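Amino acid ABC transporter, periplasmic amino acid-binding protein (Brucella ovis, PDB 4Z9N) probably serves as the periplasmic receptor of an ABC importer for amino acids or small peptides, and holds glutathione in its cleft. Local coordinates at residues D[27-32]-D[189-194]; D[42-47]-D[298-303]; D[112-117]-D[180-185]. All blocks are in the same frame, centred on the assembly; numbering follows the deposited sequence.

Interaction 1. Residues D[27-32]-D[189-194]. With GSH (glutathione), chain U.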
loop_
_atom_site.group_PDB
_atom_site.type_symbol
_atom_site.label_atom_id
_atom_site.label_comp_id
_atom_site.label_asym_id
_atom_site.label_seq_id
_atom_site.Cartn_x
_atom_site.Cartn_y
_atom_site.Cartn_z
ATOM N N THR D 27 -4.584 17.941 -17.896
ATOM C CA THR D 27 -5.034 18.778 -19.013
ATOM C C THR D 27 -4.855 18.034 -20.340
ATOM O O THR D 27 -5.549 18.313 -21.319
ATOM C CB THR D 27 -4.283 20.111 -19.083
ATOM O OG1 THR D 27 -2.892 19.853 -19.276
ATOM C CG2 THR D 27 -4.477 20.884 -17.800
ATOM N N GLY D 28 -3.910 17.105 -20.382
ATOM C CA GLY D 28 -3.648 16.371 -21.606
ATOM C C GLY D 28 -2.320 15.646 -21.625
ATOM O O GLY D 28 -1.279 16.230 -21.949
ATOM N N LEU D 29 -2.366 14.364 -21.293
ATOM C CA LEU D 29 -1.179 13.514 -21.228
ATOM C C LEU D 29 -1.515 12.168 -21.860
ATOM O O LEU D 29 -2.327 11.414 -21.317
ATOM C CB LEU D 29 -0.714 13.342 -19.772
ATOM C CG LEU D 29 0.496 12.445 -19.551
ATOM C CD1 LEU D 29 1.676 12.970 -20.339
ATOM C CD2 LEU D 29 0.841 12.345 -18.061
ATOM N N LEU D 30 -0.914 11.882 -23.017
ATOM C CA LEU D 30 -1.268 10.688 -23.781
ATOM C C LEU D 30 -1.044 9.440 -22.947
ATOM O O LEU D 30 0.004 9.283 -22.325
ATOM C CB LEU D 30 -0.468 10.609 -25.086
ATOM C CG LEU D 30 -0.820 11.662 -26.139
ATOM C CD1 LEU D 30 0.179 11.664 -27.292
ATOM C CD2 LEU D 30 -2.240 11.449 -26.660
ATOM N N GLY D 31 -2.042 8.563 -22.931
ATOM C CA GLY D 31 -1.942 7.310 -22.205
ATOM C C GLY D 31 -2.567 7.404 -20.833
ATOM O O GLY D 31 -3.083 6.426 -20.309
ATOM N N PHE D 32 -2.548 8.599 -20.254
ATOM C CA PHE D 32 -3.059 8.762 -18.909
ATOM C C PHE D 32 -4.369 9.537 -18.846
ATOM O O PHE D 32 -5.303 9.096 -18.188
ATOM C CB PHE D 32 -1.982 9.406 -18.043
ATOM C CG PHE D 32 -1.008 8.401 -17.539
ATOM C CD1 PHE D 32 0.021 7.951 -18.356
ATOM C CD2 PHE D 32 -1.193 7.805 -16.305
ATOM C CE1 PHE D 32 0.903 6.979 -17.904
ATOM C CE2 PHE D 32 -0.321 6.824 -15.849
ATOM C CZ PHE D 32 0.726 6.410 -16.658
ATOM N N TYR D 189 7.043 8.775 -21.754
ATOM C CA TYR D 189 6.493 7.996 -22.864
ATOM C C TYR D 189 5.346 8.745 -23.543
ATOM O O TYR D 189 5.227 8.741 -24.769
ATOM C CB TYR D 189 5.988 6.623 -22.389
ATOM C CG TYR D 189 7.051 5.550 -22.228
ATOM C CD1 TYR D 189 7.781 5.427 -21.047
ATOM C CD2 TYR D 189 7.302 4.642 -23.248
ATOM C CE1 TYR D 189 8.739 4.430 -20.895
ATOM C CE2 TYR D 189 8.255 3.647 -23.108
ATOM C CZ TYR D 189 8.973 3.547 -21.936
ATOM O OH TYR D 189 9.921 2.551 -21.803
ATOM N N GLY D 190 4.488 9.369 -22.742
ATOM C CA GLY D 190 3.336 10.078 -23.277
ATOM C C GLY D 190 3.701 11.378 -23.971
ATOM O O GLY D 190 3.187 11.689 -25.055
ATOM N N VAL D 191 4.586 12.145 -23.345
ATOM C CA VAL D 191 5.089 13.369 -23.946
ATOM C C VAL D 191 5.764 13.075 -25.276
ATOM O O VAL D 191 5.520 13.760 -26.281
ATOM C CB VAL D 191 6.065 14.086 -23.007
ATOM C CG1 VAL D 191 6.819 15.171 -23.771
ATOM C CG2 VAL D 191 5.313 14.676 -21.821
ATOM N N ARG D 192 6.618 12.055 -25.287
ATOM C CA ARG D 192 7.372 11.711 -26.495
ATOM C C ARG D 192 6.451 11.498 -27.706
ATOM O O ARG D 192 6.757 11.939 -28.819
ATOM C CB ARG D 192 8.228 10.462 -26.247
ATOM C CG ARG D 192 9.018 10.000 -27.463
ATOM C CD ARG D 192 10.092 8.976 -27.102
ATOM N NE ARG D 192 9.545 7.762 -26.499
ATOM C CZ ARG D 192 10.291 6.766 -26.029
ATOM N NH1 ARG D 192 11.616 6.846 -26.085
ATOM N NH2 ARG D 192 9.717 5.702 -25.483
ATOM N N LEU D 193 5.306 10.860 -27.483
ATOM C CA LEU D 193 4.369 10.587 -28.573
ATOM C C LEU D 193 3.730 11.851 -29.147
ATOM O O LEU D 193 3.095 11.806 -30.204
ATOM C CB LEU D 193 3.277 9.628 -28.103
ATOM C CG LEU D 193 3.718 8.172 -27.946
ATOM C CD1 LEU D 193 2.613 7.361 -27.304
ATOM C CD2 LEU D 193 4.111 7.567 -29.293
ATOM N N ALA D 194 3.907 12.978 -28.467
ATOM C CA ALA D 194 3.284 14.226 -28.908
ATOM C C ALA D 194 4.276 15.118 -29.637
ATOM O O ALA D 194 3.923 16.193 -30.118
ATOM C CB ALA D 194 2.681 14.969 -27.712
HETATM N N1 GSH U . 4.012 13.036 -10.335
HETATM C CA1 GSH U . 4.586 14.381 -10.262
HETATM C C1 GSH U . 3.869 15.153 -9.157
HETATM O O11 GSH U . 4.303 16.290 -8.822
HETATM O O12 GSH U . 2.849 14.673 -8.589
HETATM C CB1 GSH U . 4.413 15.155 -11.579
HETATM C CG1 GSH U . 2.909 15.272 -11.894
HETATM C CD1 GSH U . 2.724 16.249 -13.050
HETATM O OE1 GSH U . 2.027 17.211 -12.953
HETATM N N2 GSH U . 3.416 15.972 -14.286
HETATM C CA2 GSH U . 3.258 16.919 -15.375
HETATM C C2 GSH U . 1.801 17.013 -15.854
HETATM O O2 GSH U . 0.977 16.186 -15.634
HETATM C CB2 GSH U . 4.253 16.613 -16.499
HETATM S SG2 GSH U . 3.845 15.083 -17.385
HETATM N N3 GSH U . 1.438 18.218 -16.571
HETATM C CA3 GSH U . 0.092 18.388 -17.047
HETATM C C3 GSH U . -0.420 19.748 -16.571
HETATM O O31 GSH U . -1.481 20.202 -17.074
HETATM O O32 GSH U . 0.201 20.399 -15.676
HETATM O O HOH W 1 1.095 13.793 -24.195
#
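The carbonyl of Leu30 turns its oxygen to the CA of Gly190 in a bent CA-H...O contact, with Leu30 O and Gly190 CA 3.6 Å apart and an angle of 126° at the hydrogen. With no side chain on Gly190, the helix can come up close to the loop at this point. A water joins the two backbones, accepting from Leu30 N at 3.0 Å and donating, weakly, to Gly190 O. The loop folds as a type II beta turn, with Phe32 N bonded to Leu29 O across Leu30 and Gly31, and the turn projects Leu30 toward the helix. The CG of Leu30 is anti to the carbonyl carbon (chi1 -69°), and one branch, CD1, does most of the touching: it lies 3.8 Å from Leu193 CB and 4.2 Å from Ala194 CB, with the leucine side chains crossing obliquely. These residues come from the two lobes expected of a family 3 solute-binding protein: the loop follows strand 21-25 of the first lobe, and helix 185-192 belongs to the second. The contact therefore bridges the lobes beside the ligand cleft, consistent with a closed, ligand-loaded form. Nearer the ligand, Leu29 spreads its two methyls: CD1 packs against Val191 CG2 at 4.3 Å, while CD2 lies 4.1 Å from the glutathione sulfur SG2. At the start of the loop Thr27 reaches the glycine carboxylate of glutathione. Its OG1, between the backbone N and the carbonyl carbon (chi1 61°), donates to O31 over 2.6 Å, and the neighbouring Asn26 also bonds the ligand through ND2.

Interaction 2. Residues D[42-47]-D[298-303]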
loop_
_atom_site.group_PDB
_atom_site.type_symbol
_atom_site.label_atom_id
_atom_site.label_comp_id
_atom_site.label_asym_id
_atom_site.label_seq_id
_atom_site.Cartn_x
_atom_site.Cartn_y
_atom_site.Cartn_z
ATOM N N SER D 42 -10.083 9.837 -22.544
ATOM C CA SER D 42 -9.575 8.477 -22.435
ATOM C C SER D 42 -8.205 8.497 -21.765
ATOM O O SER D 42 -7.558 9.547 -21.678
ATOM C CB SER D 42 -9.486 7.803 -23.806
ATOM O OG SER D 42 -8.504 8.424 -24.614
ATOM N N GLY D 43 -7.772 7.330 -21.306
ATOM C CA GLY D 43 -6.500 7.191 -20.614
ATOM C C GLY D 43 -6.561 6.282 -19.387
ATOM O O GLY D 43 -7.640 5.872 -18.947
ATOM N N PHE D 44 -5.388 5.971 -18.840
ATOM C CA PHE D 44 -5.242 5.078 -17.686
ATOM C C PHE D 44 -5.918 5.666 -16.441
ATOM O O PHE D 44 -6.722 4.992 -15.787
ATOM C CB PHE D 44 -3.749 4.819 -17.423
ATOM C CG PHE D 44 -3.462 3.868 -16.280
ATOM C CD1 PHE D 44 -3.382 2.499 -16.498
ATOM C CD2 PHE D 44 -3.226 4.356 -14.996
ATOM C CE1 PHE D 44 -3.098 1.621 -15.449
ATOM C CE2 PHE D 44 -2.930 3.476 -13.938
ATOM C CZ PHE D 44 -2.870 2.110 -14.175
ATOM N N ASP D 45 -5.600 6.922 -16.121
ATOM C CA ASP D 45 -6.248 7.577 -14.985
ATOM C C ASP D 45 -7.721 7.852 -15.296
ATOM O O ASP D 45 -8.564 7.757 -14.415
ATOM C CB ASP D 45 -5.535 8.880 -14.609
ATOM C CG ASP D 45 -4.275 8.644 -13.792
ATOM O OD1 ASP D 45 -4.146 7.539 -13.221
ATOM O OD2 ASP D 45 -3.421 9.571 -13.717
ATOM N N VAL D 46 -8.032 8.196 -16.546
ATOM C CA VAL D 46 -9.433 8.366 -16.930
ATOM C C VAL D 46 -10.244 7.097 -16.647
ATOM O O VAL D 46 -11.348 7.163 -16.088
ATOM C CB VAL D 46 -9.557 8.774 -18.407
ATOM C CG1 VAL D 46 -10.977 8.519 -18.926
ATOM C CG2 VAL D 46 -9.175 10.258 -18.564
ATOM N N ASP D 47 -9.704 5.936 -17.019
ATOM C CA ASP D 47 -10.445 4.694 -16.802
ATOM C C ASP D 47 -10.642 4.423 -15.304
ATOM O O ASP D 47 -11.644 3.827 -14.898
ATOM C CB ASP D 47 -9.749 3.487 -17.455
ATOM C CG ASP D 47 -10.014 3.386 -18.954
ATOM O OD1 ASP D 47 -9.284 2.625 -19.625
ATOM O OD2 ASP D 47 -10.923 4.083 -19.466
ATOM N N ARG D 298 -4.607 -1.415 -22.486
ATOM C CA ARG D 298 -5.255 -0.648 -23.546
ATOM C C ARG D 298 -4.749 0.792 -23.581
ATOM O O ARG D 298 -4.831 1.460 -24.613
ATOM C CB ARG D 298 -6.781 -0.666 -23.376
ATOM C CG ARG D 298 -7.324 0.356 -22.374
ATOM C CD ARG D 298 -8.841 0.461 -22.441
ATOM N NE ARG D 298 -9.465 -0.818 -22.122
ATOM C CZ ARG D 298 -10.053 -1.100 -20.963
ATOM N NH1 ARG D 298 -10.144 -0.181 -20.010
ATOM N NH2 ARG D 298 -10.584 -2.299 -20.770
ATOM N N ASN D 299 -4.235 1.268 -22.453
ATOM C CA ASN D 299 -3.847 2.673 -22.345
ATOM C C ASN D 299 -2.347 2.909 -22.440
ATOM O O ASN D 299 -1.911 3.850 -23.098
ATOM C CB ASN D 299 -4.350 3.247 -21.024
ATOM C CG ASN D 299 -5.845 3.431 -21.010
ATOM O OD1 ASN D 299 -6.393 4.188 -21.811
ATOM N ND2 ASN D 299 -6.513 2.757 -20.085
ATOM N N ILE D 300 -1.559 2.104 -21.737
ATOM C CA ILE D 300 -0.135 2.405 -21.612
ATOM C C ILE D 300 0.738 1.182 -21.877
ATOM O O ILE D 300 1.951 1.308 -22.026
ATOM C CB ILE D 300 0.196 3.023 -20.213
ATOM C CG1 ILE D 300 -0.122 2.047 -19.074
ATOM C CG2 ILE D 300 -0.542 4.338 -20.019
ATOM C CD1 ILE D 300 0.214 2.594 -17.676
ATOM N N GLY D 301 0.126 0.004 -21.963
ATOM C CA GLY D 301 0.891 -1.213 -22.183
ATOM C C GLY D 301 1.067 -1.616 -23.646
ATOM O O GLY D 301 1.159 -0.776 -24.538
ATOM N N SER D 302 1.105 -2.921 -23.893
ATOM C CA SER D 302 1.361 -3.427 -25.239
ATOM C C SER D 302 0.181 -3.207 -26.184
ATOM O O SER D 302 0.330 -3.313 -27.402
ATOM C CB SER D 302 1.728 -4.914 -25.176
ATOM O OG SER D 302 0.682 -5.668 -24.586
ATOM N N GLY D 303 -0.988 -2.903 -25.628
ATOM C CA GLY D 303 -2.153 -2.568 -26.429
ATOM C C GLY D 303 -2.286 -1.082 -26.709
ATOM O O GLY D 303 -3.355 -0.594 -27.090
HETATM O O HOH W 2 -9.211 4.646 -22.011
#
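Asp47 OD1 takes hydrogen bonds from two consecutive residues at the end of helix 292-299. Asn299 ND2 donates to Asp47 OD1 over 2.8 Å, nearly straight at 165°, and Arg298 NH1 donates to the same oxygen over 3.0 Å as part of a salt bridge. Both donors direct their N-H within their own planes, yet they meet the carboxylate from opposite faces, 44° out of its plane for the amide and 61° for the guanidinium. The amide of Asn299 also lies against the Gly43-Phe44 peptide, with CG 3.4 Å from Phe44 N. A water accepts from Gly43 N (3.1 Å) and lies within bonding distance of Asn299 OD1, though it has more acceptors in reach than protons to give. Next to this polar group, Ile300 places CD1 over one face of the Phe44 ring in a CH-pi contact, 4.2 Å from the ring centroid. Ile295 and Phe296 of helix 292-299 also touch the Phe44 side chain.

Further out, the donors have second partners: Asn299 ND2 bonds Ile295 O, one turn earlier in its helix, and Arg298 NH2 bonds Val289 O, its strongest polar partner. Gly43 is the N-cap of helix 44-57, and its carbonyl oxygen, Gly43 O, accepts from Asp47 N at 2.8 Å, which fixes the backbone that carries the carboxylate. The contact thus sets the start of a first-lobe helix against the end of a helix from the C-terminal part of the chain. With one cationic and one neutral donor on the same oxygen, and the amino end of its own helix close by, Asp47 is probably held as the anion.

Interaction 3. Residues D[112-117]-D[180-185]; sequences QGFMIN and AYTTDQ. With GSH (glutathione), chain U.
Residues 112-117 and 180-182 run antiparallel at 157° between their directions, with Met115 and Tyr181 a hydrogen-bonded pair and Phe114 and Thr182 a non-hydrogen-bonded one. Gly113 N continues the pairing with an almost straight bond to Thr183 O (3.0 Å, 177°), but the return bond from Thr183 N to Gly113 O is weak. That carbonyl is also engaged by a side chain: Thr182 OG1, anti to its backbone N (chi1 -172°), donates to Gly113 O over 2.8 Å. The same hydroxyl accepts from Gln112 NE2 at 2.9 Å, and Gln112 is held further by Thr143 O on NE2 and Asn146 ND2 on OE1. Thr182 OG1 also sits 3.6 Å above one face of the Phe114 ring, displaced toward the rim, as the two side chains point the same way.

Strand 180-182 lies between strands 101-117 and 134-138 in the central sheet of the second lobe, antiparallel to the first and parallel to the second. On the other face of this sheet Met115 CE comes within 4.4 Å of Tyr181 CB, and Leu188 of helix 185-192 touches both side chains. The chain bends sharply at Thr183, whose OG1 lies 3.5 Å from glutathione CB2. Asp184 follows at the N-cap position of helix 185-192, but its carboxylate makes no capping bond and turns to the ligand. Its OD2 accepts from N1, the alpha-amino nitrogen of the gamma-glutamyl moiety, at 2.6 Å, as an acidic residue does in amino-acid-binding relatives.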
loop_
_atom_site.group_PDB
_atom_site.type_symbol
_atom_site.label_atom_id
_atom_site.label_comp_id
_atom_site.label_asym_id
_atom_site.label_seq_id
_atom_site.Cartn_x
_atom_site.Cartn_y
_atom_site.Cartn_z
ATOM N N GLN D 112 11.112 9.251 -11.375
ATOM C CA GLN D 112 11.500 10.361 -12.261
ATOM C C GLN D 112 12.668 10.000 -13.170
ATOM O O GLN D 112 13.633 9.365 -12.730
ATOM C CB GLN D 112 11.861 11.587 -11.424
ATOM C CG GLN D 112 12.342 12.794 -12.211
ATOM C CD GLN D 112 12.423 14.025 -11.333
ATOM O OE1 GLN D 112 11.914 14.031 -10.209
ATOM N NE2 GLN D 112 13.065 15.085 -11.834
ATOM N N GLY D 113 12.583 10.417 -14.435
ATOM C CA GLY D 113 13.648 10.182 -15.389
ATOM C C GLY D 113 13.913 11.393 -16.265
ATOM O O GLY D 113 13.328 12.470 -16.057
ATOM N N PHE D 114 14.818 11.216 -17.221
ATOM C CA PHE D 114 15.243 12.268 -18.147
ATOM C C PHE D 114 15.153 11.797 -19.591
ATOM O O PHE D 114 15.475 10.653 -19.891
ATOM C CB PHE D 114 16.683 12.701 -17.855
ATOM C CG PHE D 114 16.862 13.314 -16.511
ATOM C CD1 PHE D 114 17.127 12.515 -15.401
ATOM C CD2 PHE D 114 16.732 14.684 -16.346
ATOM C CE1 PHE D 114 17.282 13.078 -14.156
ATOM C CE2 PHE D 114 16.883 15.263 -15.097
ATOM C CZ PHE D 114 17.159 14.454 -13.999
ATOM N N MET D 115 14.732 12.687 -20.482
ATOM C CA MET D 115 14.643 12.362 -21.908
ATOM C C MET D 115 15.446 13.364 -22.731
ATOM O O MET D 115 15.432 14.564 -22.432
ATOM C CB MET D 115 13.182 12.347 -22.352
ATOM C CG MET D 115 12.960 11.903 -23.799
ATOM S SD MET D 115 11.209 11.562 -24.114
ATOM C CE MET D 115 10.509 13.208 -23.983
ATOM N N ILE D 116 16.145 12.869 -23.753
ATOM C CA ILE D 116 16.903 13.718 -24.668
ATOM C C ILE D 116 16.589 13.359 -26.108
ATOM O O ILE D 116 16.092 12.270 -26.399
ATOM C CB ILE D 116 18.424 13.606 -24.448
ATOM C CG1 ILE D 116 18.875 12.152 -24.634
ATOM C CG2 ILE D 116 18.829 14.151 -23.088
ATOM C CD1 ILE D 116 20.341 11.986 -24.919
ATOM N N ASN D 117 16.908 14.277 -27.010
ATOM C CA ASN D 117 16.899 13.972 -28.429
ATOM C C ASN D 117 18.268 13.412 -28.762
ATOM O O ASN D 117 19.252 14.151 -28.786
ATOM C CB ASN D 117 16.584 15.217 -29.260
ATOM C CG ASN D 117 16.461 14.907 -30.739
ATOM O OD1 ASN D 117 17.277 14.179 -31.299
ATOM N ND2 ASN D 117 15.413 15.423 -31.369
ATOM N N ALA D 180 17.052 18.800 -22.451
ATOM C CA ALA D 180 16.448 17.600 -21.883
ATOM C C ALA D 180 15.110 17.937 -21.236
ATOM O O ALA D 180 14.796 19.107 -20.989
ATOM C CB ALA D 180 17.384 16.952 -20.868
ATOM N N TYR D 181 14.331 16.892 -20.988
ATOM C CA TYR D 181 13.004 16.987 -20.397
ATOM C C TYR D 181 13.014 16.087 -19.167
ATOM O O TYR D 181 13.506 14.954 -19.243
ATOM C CB TYR D 181 11.944 16.522 -21.409
ATOM C CG TYR D 181 10.506 16.927 -21.134
ATOM C CD1 TYR D 181 9.828 16.464 -20.007
ATOM C CD2 TYR D 181 9.812 17.732 -22.034
ATOM C CE1 TYR D 181 8.497 16.834 -19.773
ATOM C CE2 TYR D 181 8.493 18.100 -21.813
ATOM C CZ TYR D 181 7.839 17.645 -20.684
ATOM O OH TYR D 181 6.526 18.018 -20.471
ATOM N N THR D 182 12.490 16.552 -18.037
ATOM C CA THR D 182 12.363 15.642 -16.911
ATOM C C THR D 182 10.927 15.598 -16.399
ATOM O O THR D 182 10.244 16.628 -16.307
ATOM C CB THR D 182 13.331 15.999 -15.733
ATOM O OG1 THR D 182 13.278 14.961 -14.746
ATOM C CG2 THR D 182 12.962 17.337 -15.061
ATOM N N THR D 183 10.475 14.382 -16.112
ATOM C CA THR D 183 9.208 14.132 -15.431
ATOM C C THR D 183 9.153 12.637 -15.109
ATOM O O THR D 183 10.164 11.936 -15.232
ATOM C CB THR D 183 7.965 14.567 -16.276
ATOM O OG1 THR D 183 6.769 14.309 -15.525
ATOM C CG2 THR D 183 7.888 13.829 -17.591
ATOM N N ASP D 184 7.993 12.150 -14.674
ATOM C CA ASP D 184 7.840 10.720 -14.380
ATOM C C ASP D 184 8.072 9.906 -15.632
ATOM O O ASP D 184 7.748 10.356 -16.736
ATOM C CB ASP D 184 6.456 10.450 -13.809
ATOM C CG ASP D 184 6.215 11.237 -12.553
ATOM O OD1 ASP D 184 7.166 11.313 -11.749
ATOM O OD2 ASP D 184 5.110 11.803 -12.375
ATOM N N GLN D 185 8.640 8.715 -15.482
ATOM C CA GLN D 185 9.046 7.985 -16.669
ATOM C C GLN D 185 7.854 7.651 -17.570
ATOM O O GLN D 185 7.946 7.789 -18.805
ATOM C CB GLN D 185 9.789 6.710 -16.280
ATOM C CG GLN D 185 10.212 5.892 -17.461
ATOM C CD GLN D 185 10.764 4.554 -17.039
ATOM O OE1 GLN D 185 11.885 4.463 -16.544
ATOM N NE2 GLN D 185 9.952 3.516 -17.174
HETATM N N1 GSH U . 4.012 13.036 -10.335
HETATM C CA1 GSH U . 4.586 14.381 -10.262
HETATM C C1 GSH U . 3.869 15.153 -9.157
HETATM O O11 GSH U . 4.303 16.290 -8.822
HETATM O O12 GSH U . 2.849 14.673 -8.589
HETATM C CB1 GSH U . 4.413 15.155 -11.579
HETATM C CG1 GSH U . 2.909 15.272 -11.894
HETATM C CD1 GSH U . 2.724 16.249 -13.050
HETATM O OE1 GSH U . 2.027 17.211 -12.953
HETATM N N2 GSH U . 3.416 15.972 -14.286
HETATM C CA2 GSH U . 3.258 16.919 -15.375
HETATM C C2 GSH U . 1.801 17.013 -15.854
HETATM O O2 GSH U . 0.977 16.186 -15.634
HETATM C CB2 GSH U . 4.253 16.613 -16.499
HETATM S SG2 GSH U . 3.845 15.083 -17.385
HETATM N N3 GSH U . 1.438 18.218 -16.571
HETATM C CA3 GSH U . 0.092 18.388 -17.047
HETATM C C3 GSH U . -0.420 19.748 -16.571
HETATM O O31 GSH U . -1.481 20.202 -17.074
HETATM O O32 GSH U . 0.201 20.399 -15.676
HETATM O O HOH W 3 8.853 13.339 -11.185
#

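How the interactions relate
Interactions 1 and 2 have centres about 11 Å apart, and their first-lobe segments, 27-32 and 42-47, are neighbours, joined by a probable hydrogen bond from Phe44 N to Gly31 O; the segments of the two alternate along the chain. Interaction 3, whose centre is about 13 Å from that of interaction 1, falls in sequence between the two halves of both. Strand 180-182 leads directly into helix 185-192, and Val191 and Arg192 pack on Tyr181 and Met115. Interactions 2 and 3 do not touch, with centres about 20 Å apart. A continuous path thus runs from the second-lobe sheet through the interlobe contact to helix 292-299, and glutathione is hydrogen-bonded by interactions 1 and 3 at opposite termini.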